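Local coordinates for protein DnaJ homolog subfamily C member 3 (Mus musculus, PDB 3IEG) that acts as a co-chaperone in the endoplasmic reticulum stress response, binding misfolded proteins, stimulating the ATPase of HSC70 and restraining the kinase GCN2, at residues 247-250 / 251-254; 90-93 / 94-98; 300-303 / 304-307. All coordinates share one frame; numbering follows the deposited sequence.

Contact 1. Residues 247-250 / 251-254; sequences DGRY and TDAT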
loop_
_atom_site.group_PDB
_atom_site.type_symbol
_atom_site.label_atom_id
_atom_site.label_comp_id
_atom_site.label_asym_id
_atom_site.label_seq_id
_atom_site.Cartn_x
_atom_site.Cartn_y
_atom_site.Cartn_z
ATOM N N ASP A 247 -25.796 -3.530 21.819
ATOM C CA ASP A 247 -26.850 -4.105 22.643
ATOM C C ASP A 247 -27.212 -3.257 23.845
ATOM O O ASP A 247 -27.875 -3.744 24.753
ATOM C CB ASP A 247 -26.431 -5.486 23.138
ATOM C CG ASP A 247 -26.228 -6.468 22.013
ATOM O OD1 ASP A 247 -26.800 -6.277 20.920
ATOM O OD2 ASP A 247 -25.492 -7.448 22.231
ATOM N N GLY A 248 -26.768 -2.004 23.869
ATOM C CA GLY A 248 -27.070 -1.112 24.983
ATOM C C GLY A 248 -26.346 -1.409 26.287
ATOM O O GLY A 248 -26.682 -0.853 27.332
ATOM N N ARG A 249 -25.343 -2.279 26.243
ATOM C CA ARG A 249 -24.595 -2.636 27.451
ATOM C C ARG A 249 -23.452 -1.639 27.709
ATOM O O ARG A 249 -22.278 -1.989 27.619
ATOM C CB ARG A 249 -24.065 -4.064 27.345
ATOM C CG ARG A 249 -25.137 -5.102 27.100
ATOM C CD ARG A 249 -24.558 -6.505 26.954
ATOM N NE ARG A 249 -23.653 -6.820 28.054
ATOM C CZ ARG A 249 -23.001 -7.969 28.182
ATOM N NH1 ARG A 249 -23.139 -8.928 27.271
ATOM N NH2 ARG A 249 -22.200 -8.151 29.217
ATOM N N TYR A 250 -23.807 -0.404 28.045
ATOM C CA TYR A 250 -22.850 0.705 28.079
ATOM C C TYR A 250 -21.757 0.622 29.139
ATOM O O TYR A 250 -20.601 0.988 28.883
ATOM C CB TYR A 250 -23.595 2.038 28.151
ATOM C CG TYR A 250 -24.480 2.212 26.956
ATOM C CD1 TYR A 250 -25.862 2.084 27.063
ATOM C CD2 TYR A 250 -23.929 2.435 25.695
ATOM C CE1 TYR A 250 -26.678 2.215 25.942
ATOM C CE2 TYR A 250 -24.729 2.567 24.577
ATOM C CZ TYR A 250 -26.098 2.459 24.708
ATOM O OH TYR A 250 -26.875 2.593 23.593
ATOM N N THR A 251 -22.105 0.124 30.319
ATOM C CA THR A 251 -21.104 0.046 31.369
ATOM C C THR A 251 -20.089 -1.069 31.095
ATOM O O THR A 251 -18.917 -0.922 31.428
ATOM C CB THR A 251 -21.694 0.012 32.836
ATOM O OG1 THR A 251 -21.486 -1.270 33.423
ATOM C CG2 THR A 251 -23.167 0.371 32.878
ATOM N N ASP A 252 -20.524 -2.155 30.464
ATOM C CA ASP A 252 -19.584 -3.195 30.042
ATOM C C ASP A 252 -18.711 -2.753 28.870
ATOM O O ASP A 252 -17.535 -3.110 28.798
ATOM C CB ASP A 252 -20.290 -4.513 29.719
ATOM C CG ASP A 252 -20.821 -5.219 30.964
ATOM O OD1 ASP A 252 -20.234 -5.066 32.060
ATOM O OD2 ASP A 252 -21.829 -5.942 30.841
ATOM N N ALA A 253 -19.283 -1.961 27.969
ATOM C CA ALA A 253 -18.512 -1.332 26.887
ATOM C C ALA A 253 -17.450 -0.369 27.418
ATOM O O ALA A 253 -16.319 -0.356 26.940
ATOM C CB ALA A 253 -19.434 -0.619 25.900
ATOM N N THR A 254 -17.817 0.436 28.403
ATOM C CA THR A 254 -16.863 1.337 29.028
ATOM C C THR A 254 -15.685 0.520 29.545
ATOM O O THR A 254 -14.542 0.704 29.109
ATOM C CB THR A 254 -17.534 2.117 30.138
ATOM O OG1 THR A 254 -18.559 2.913 29.548
ATOM C CG2 THR A 254 -16.551 3.021 30.839
#

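Contact 2. Residues 90-93 / 94-98; sequences AEDD and FKKVL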
loop_
_atom_site.group_PDB
_atom_site.type_symbol
_atom_site.label_atom_id
_atom_site.label_comp_id
_atom_site.label_asym_id
_atom_site.label_seq_id
_atom_site.Cartn_x
_atom_site.Cartn_y
_atom_site.Cartn_z
ATOM N N ALA A 90 22.536 -3.725 -17.022
ATOM C CA ALA A 90 21.941 -3.143 -18.211
ATOM C C ALA A 90 23.028 -2.558 -19.113
ATOM O O ALA A 90 23.137 -2.927 -20.289
ATOM C CB ALA A 90 20.920 -2.081 -17.836
ATOM N N GLU A 91 23.828 -1.656 -18.548
ATOM C CA GLU A 91 24.915 -1.015 -19.258
ATOM C C GLU A 91 25.845 -2.066 -19.865
ATOM O O GLU A 91 26.240 -1.961 -21.031
ATOM C CB GLU A 91 25.677 -0.086 -18.318
ATOM C CG GLU A 91 24.896 1.147 -17.938
ATOM C CD GLU A 91 25.676 2.094 -17.066
ATOM O OE1 GLU A 91 26.338 1.615 -16.118
ATOM O OE2 GLU A 91 25.624 3.322 -17.309
ATOM N N ASP A 92 26.162 -3.091 -19.082
ATOM C CA ASP A 92 26.991 -4.168 -19.558
ATOM C C ASP A 92 26.398 -4.788 -20.829
ATOM O O ASP A 92 27.113 -4.975 -21.815
ATOM C CB ASP A 92 27.169 -5.213 -18.471
ATOM C CG ASP A 92 28.241 -6.217 -18.810
ATOM O OD1 ASP A 92 29.425 -5.930 -18.538
ATOM O OD2 ASP A 92 27.911 -7.292 -19.355
ATOM N N ASP A 93 25.098 -5.084 -20.813
ATOM C CA ASP A 93 24.412 -5.646 -21.980
ATOM C C ASP A 93 24.382 -4.704 -23.180
ATOM O O ASP A 93 24.745 -5.108 -24.284
ATOM C CB ASP A 93 23.001 -6.128 -21.635
ATOM C CG ASP A 93 22.949 -7.610 -21.342
ATOM O OD1 ASP A 93 23.994 -8.273 -21.442
ATOM O OD2 ASP A 93 21.866 -8.131 -21.020
ATOM N N PHE A 94 23.974 -3.457 -22.966
ATOM C CA PHE A 94 23.973 -2.471 -24.032
ATOM C C PHE A 94 25.368 -2.269 -24.608
ATOM O O PHE A 94 25.536 -2.221 -25.821
ATOM C CB PHE A 94 23.445 -1.133 -23.541
ATOM C CG PHE A 94 22.008 -1.157 -23.106
ATOM C CD1 PHE A 94 21.003 -1.564 -23.983
ATOM C CD2 PHE A 94 21.655 -0.729 -21.826
ATOM C CE1 PHE A 94 19.685 -1.581 -23.579
ATOM C CE2 PHE A 94 20.326 -0.724 -21.421
ATOM C CZ PHE A 94 19.342 -1.146 -22.297
ATOM N N LYS A 95 26.370 -2.145 -23.742
ATOM C CA LYS A 95 27.742 -1.981 -24.200
ATOM C C LYS A 95 28.207 -3.159 -25.073
ATOM O O LYS A 95 28.843 -2.952 -26.104
ATOM C CB LYS A 95 28.697 -1.755 -23.014
ATOM C CG LYS A 95 28.816 -0.301 -22.574
ATOM C CD LYS A 95 29.508 -0.139 -21.211
ATOM C CE LYS A 95 29.570 1.355 -20.817
ATOM N NZ LYS A 95 29.471 1.643 -19.333
ATOM N N LYS A 96 27.893 -4.386 -24.666
ATOM C CA LYS A 96 28.285 -5.563 -25.447
ATOM C C LYS A 96 27.548 -5.669 -26.799
ATOM O O LYS A 96 28.092 -6.212 -27.771
ATOM C CB LYS A 96 28.099 -6.839 -24.633
ATOM C CG LYS A 96 29.119 -7.024 -23.509
ATOM C CD LYS A 96 28.921 -8.365 -22.804
ATOM C CE LYS A 96 29.936 -8.584 -21.686
ATOM N NZ LYS A 96 29.581 -9.755 -20.811
ATOM N N VAL A 97 26.317 -5.154 -26.840
ATOM C CA VAL A 97 25.543 -5.029 -28.063
ATOM C C VAL A 97 26.307 -4.163 -29.072
ATOM O O VAL A 97 26.438 -4.538 -30.247
ATOM C CB VAL A 97 24.131 -4.432 -27.773
ATOM C CG1 VAL A 97 23.528 -3.781 -29.011
ATOM C CG2 VAL A 97 23.188 -5.490 -27.191
ATOM N N LEU A 98 26.829 -3.026 -28.608
ATOM C CA LEU A 98 27.587 -2.119 -29.461
ATOM C C LEU A 98 28.805 -2.795 -30.095
ATOM O O LEU A 98 29.240 -2.394 -31.165
ATOM C CB LEU A 98 28.021 -0.871 -28.688
ATOM C CG LEU A 98 26.931 0.116 -28.277
ATOM C CD1 LEU A 98 27.519 1.246 -27.467
ATOM C CD2 LEU A 98 26.200 0.667 -29.487
#

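Contact 3. Residues 300-303 / 304-307; sequences QMEP and DNVN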
loop_
_atom_site.group_PDB
_atom_site.type_symbol
_atom_site.label_atom_id
_atom_site.label_comp_id
_atom_site.label_asym_id
_atom_site.label_seq_id
_atom_site.Cartn_x
_atom_site.Cartn_y
_atom_site.Cartn_z
ATOM N N GLN A 300 -11.281 18.644 23.708
ATOM C CA GLN A 300 -10.054 19.391 23.922
ATOM C C GLN A 300 -9.054 19.016 22.839
ATOM O O GLN A 300 -8.413 19.888 22.254
ATOM C CB GLN A 300 -9.460 19.095 25.302
ATOM C CG GLN A 300 -10.041 19.927 26.450
ATOM C CD GLN A 300 -9.482 21.348 26.511
ATOM O OE1 GLN A 300 -8.435 21.651 25.927
ATOM N NE2 GLN A 300 -10.184 22.224 27.226
HETATM N N MSE A 301 -8.946 17.719 22.563
HETATM C CA MSE A 301 -8.023 17.219 21.552
HETATM C C MSE A 301 -8.587 17.303 20.143
HETATM O O MSE A 301 -7.843 17.524 19.196
HETATM C CB MSE A 301 -7.610 15.788 21.861
HETATM C CG MSE A 301 -6.919 15.638 23.200
HETATM SE SE MSE A 301 -6.765 13.759 23.723
HETATM C CE MSE A 301 -6.579 13.990 25.687
ATOM N N GLU A 302 -9.894 17.125 19.999
ATOM C CA GLU A 302 -10.516 17.176 18.684
ATOM C C GLU A 302 -11.724 18.099 18.698
ATOM O O GLU A 302 -12.855 17.627 18.752
ATOM C CB GLU A 302 -10.931 15.775 18.224
ATOM C CG GLU A 302 -9.793 14.773 18.072
ATOM C CD GLU A 302 -10.230 13.495 17.383
ATOM O OE1 GLU A 302 -9.375 12.608 17.182
ATOM O OE2 GLU A 302 -11.422 13.373 17.035
ATOM N N PRO A 303 -11.496 19.424 18.639
ATOM C CA PRO A 303 -12.612 20.377 18.728
ATOM C C PRO A 303 -13.731 20.155 17.708
ATOM O O PRO A 303 -14.844 20.631 17.919
ATOM C CB PRO A 303 -11.937 21.738 18.497
ATOM C CG PRO A 303 -10.610 21.418 17.867
ATOM C CD PRO A 303 -10.204 20.117 18.484
ATOM N N ASP A 304 -13.449 19.429 16.628
ATOM C CA ASP A 304 -14.437 19.238 15.560
ATOM C C ASP A 304 -15.104 17.860 15.523
ATOM O O ASP A 304 -15.894 17.592 14.614
ATOM C CB ASP A 304 -13.821 19.548 14.188
ATOM C CG ASP A 304 -13.478 21.025 14.013
ATOM O OD1 ASP A 304 -14.350 21.891 14.275
ATOM O OD2 ASP A 304 -12.331 21.319 13.602
ATOM N N ASN A 305 -14.790 16.995 16.495
ATOM C CA ASN A 305 -15.377 15.645 16.578
ATOM C C ASN A 305 -16.904 15.674 16.681
ATOM O O ASN A 305 -17.459 15.947 17.747
ATOM C CB ASN A 305 -14.773 14.852 17.749
ATOM C CG ASN A 305 -15.196 13.377 17.758
ATOM O OD1 ASN A 305 -16.371 13.043 17.600
ATOM N ND2 ASN A 305 -14.232 12.495 17.968
ATOM N N VAL A 306 -17.569 15.381 15.566
ATOM C CA VAL A 306 -19.028 15.458 15.475
ATOM C C VAL A 306 -19.734 14.554 16.506
ATOM O O VAL A 306 -20.661 15.004 17.190
ATOM C CB VAL A 306 -19.523 15.174 14.027
ATOM C CG1 VAL A 306 -21.043 15.271 13.925
ATOM C CG2 VAL A 306 -18.876 16.140 13.048
ATOM N N ASN A 307 -19.285 13.299 16.618
ATOM C CA ASN A 307 -19.859 12.330 17.570
ATOM C C ASN A 307 -19.821 12.820 19.018
ATOM O O ASN A 307 -20.807 12.698 19.755
ATOM C CB ASN A 307 -19.147 10.975 17.475
ATOM C CG ASN A 307 -19.372 10.275 16.146
ATOM O OD1 ASN A 307 -20.413 10.428 15.510
ATOM N ND2 ASN A 307 -18.388 9.484 15.729
#

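Contact 1. Residues 247-250 / 251-254
A bend at chi3 (50°) in the otherwise extended chain of Arg249 brings its guanidinium up to Asp252, whose CG stands beside its own backbone N, opposite the carbonyl carbon. The two side chains form a salt bridge between residues three apart. Arg249 NH2 lies 2.8 Å from Asp252 OD2 along a nearly straight N-H line of 169°. The oxygen sits at the guanidinium edge, within that group's plane, but is itself approached from above the carboxylate plane; the two planes are turned 75° apart. Arg249 NE adds a weak bond to the same oxygen.

Backbone bonds open the helix at the same residues. Ala253 N donates to Arg249 O at 3.0 Å, with Arg249 in the N-cap position. The next carbonyl serves two donors of a single residue: Tyr250 O receives Thr254 N and also Thr254 OG1, each at 2.9 Å and from opposite faces of the carbonyl plane. One face of the Tyr250 ring covers Gly248 C, near the rim. Gly248, at positive phi, is the C-prime residue of the Schellman motif that ends helix 222-246. Ala253 packs on Leu244 and Ile245 of that helix, while Tyr250 reaches Cys281 on helix 268-284.

The turn, within TPR 7, thus closes one helix and opens the next within a few residues. Thr254 returns its hydroxyl to the backbone of its own helix, and the ion pair holds the carboxylate of Asp252 at the first turn, where a negative charge would be expected to interact favourably with the helix dipole.

Contact 2. Residues 90-93 / 94-98
The ring of Phe94 lies obliquely against the backbone of the preceding turn, with Ala90 O, Glu91 N and Asp93 C around it. Its CE2 reaches the methyl of Ala90, 3.9 Å from Ala90 CB, the apolar side-chain contact of this stretch. Phe94 CG stands beside its own backbone N (chi1 -64°), which folds the ring back along the helix against Ala90. Phe94 also touches Gln113 of helix 104-132, while Ala90 packs on Leu81 of helix 71-84, so the pair lies where helix 87-98 meets both neighbours. With an alanine in place of Phe94, Ala90 CB and Gln113 would probably lose their aromatic neighbour and a gap would open beside them.

Among the exposed side chains of Asp92, Lys95 and Lys96 the contact is ionic. Asp92 CG is anti to the backbone N (chi1 -168°), and Lys96 runs out extended, its aliphatic chain passing over Asp92 O. The two side chains meet at an angle, with Lys96 NZ 3.3 Å from Asp92 OD2 in a salt bridge whose hydrogen bond is weak. Glu91, which lies against helix 104-132, is less closely matched with Lys95: Glu91 OE1 and Lys95 NZ stay 4.5 Å apart, too far for a salt bridge, though the opposite charges would be expected to attract. Asp93, which is buried, instead gives its carboxylate to Arg77 of helix 71-84, forming a salt bridge there.

Consecutive backbone bonds hold the frame, among them Phe94 N to Ala90 O at 2.9 Å and Lys95 N to Glu91 O at 2.7 Å. The small alanine and the large aromatic one turn later are consensus positions of the second helix of a tetratricopeptide repeat, here TPR 3, whose helices 71-84 and 87-98 pack as an antiparallel hairpin.

Contact 3. Residues 300-303 / 304-307
Glu302 and Asn305 are joined twice, once through the backbone and once through their side chains. Asn305 N donates to Glu302 O at 3.0 Å, closing a type I beta turn with an almost straight N-H direction (172°), although the donor stands above the carbonyl plane. Pro303, without a backbone N-H, occupies the second place of the turn, with Asp304 following.

Beside the turn, Asn305 ND2 gives a second bond to Glu302 OE2, 3.1 Å away and more bent at 144°. The amide and carboxylate planes are only 28° apart, yet the oxygen is met from above the carboxylate plane. An extended glutamate chain beyond CG carries the carboxylate that far, and Asn305 CG, anti to its backbone N, swings the amide to meet it. Asn305 CB lies 4.0 Å from Glu302 CB, beside this bond.

Each polar end has further partners. Glu302 OE2 also takes a salt bridge from Arg273 on helix 268-284. Asn305 ND2 gives a hydrogen bond to Glu276 on the same helix, and Asn305 OD1 accepts from Ala308 N, capping the start of helix 306-318. Asn307 ND2 binds the other carboxylate oxygen of Glu276.

Asn305 therefore has both sides of its amide engaged: the oxygen at a helix start, and the nitrogen between two glutamates. That division is consistent with a fixed orientation of the amide, while Arg273 would be expected to offset the negative charge gathered around it. The type I turn linking TPR 8 to TPR 9 is thereby tied by polar bonds to the first helix of TPR 8.

How the contacts relate
Along the chain contact 2 comes first, then contact 1, then contact 3. Contact 2 lies within helix 87-98 of TPR 3, across the chain's centre from the other two, its centre about 70 Å from that of contact 1 and about 61 Å from that of contact 3. Contacts 1 and 3, with centres about 22 Å apart, do not touch, yet both pack on helix 268-284: one near Cys281, the other at Arg273 and Glu276. They sample a mid-helix segment, a turn within a repeat and a turn between repeats. This chain is the TPR part of the protein, whose first two repeats hold the groove for misfolded proteins; the J domain mediates interaction with HSC70.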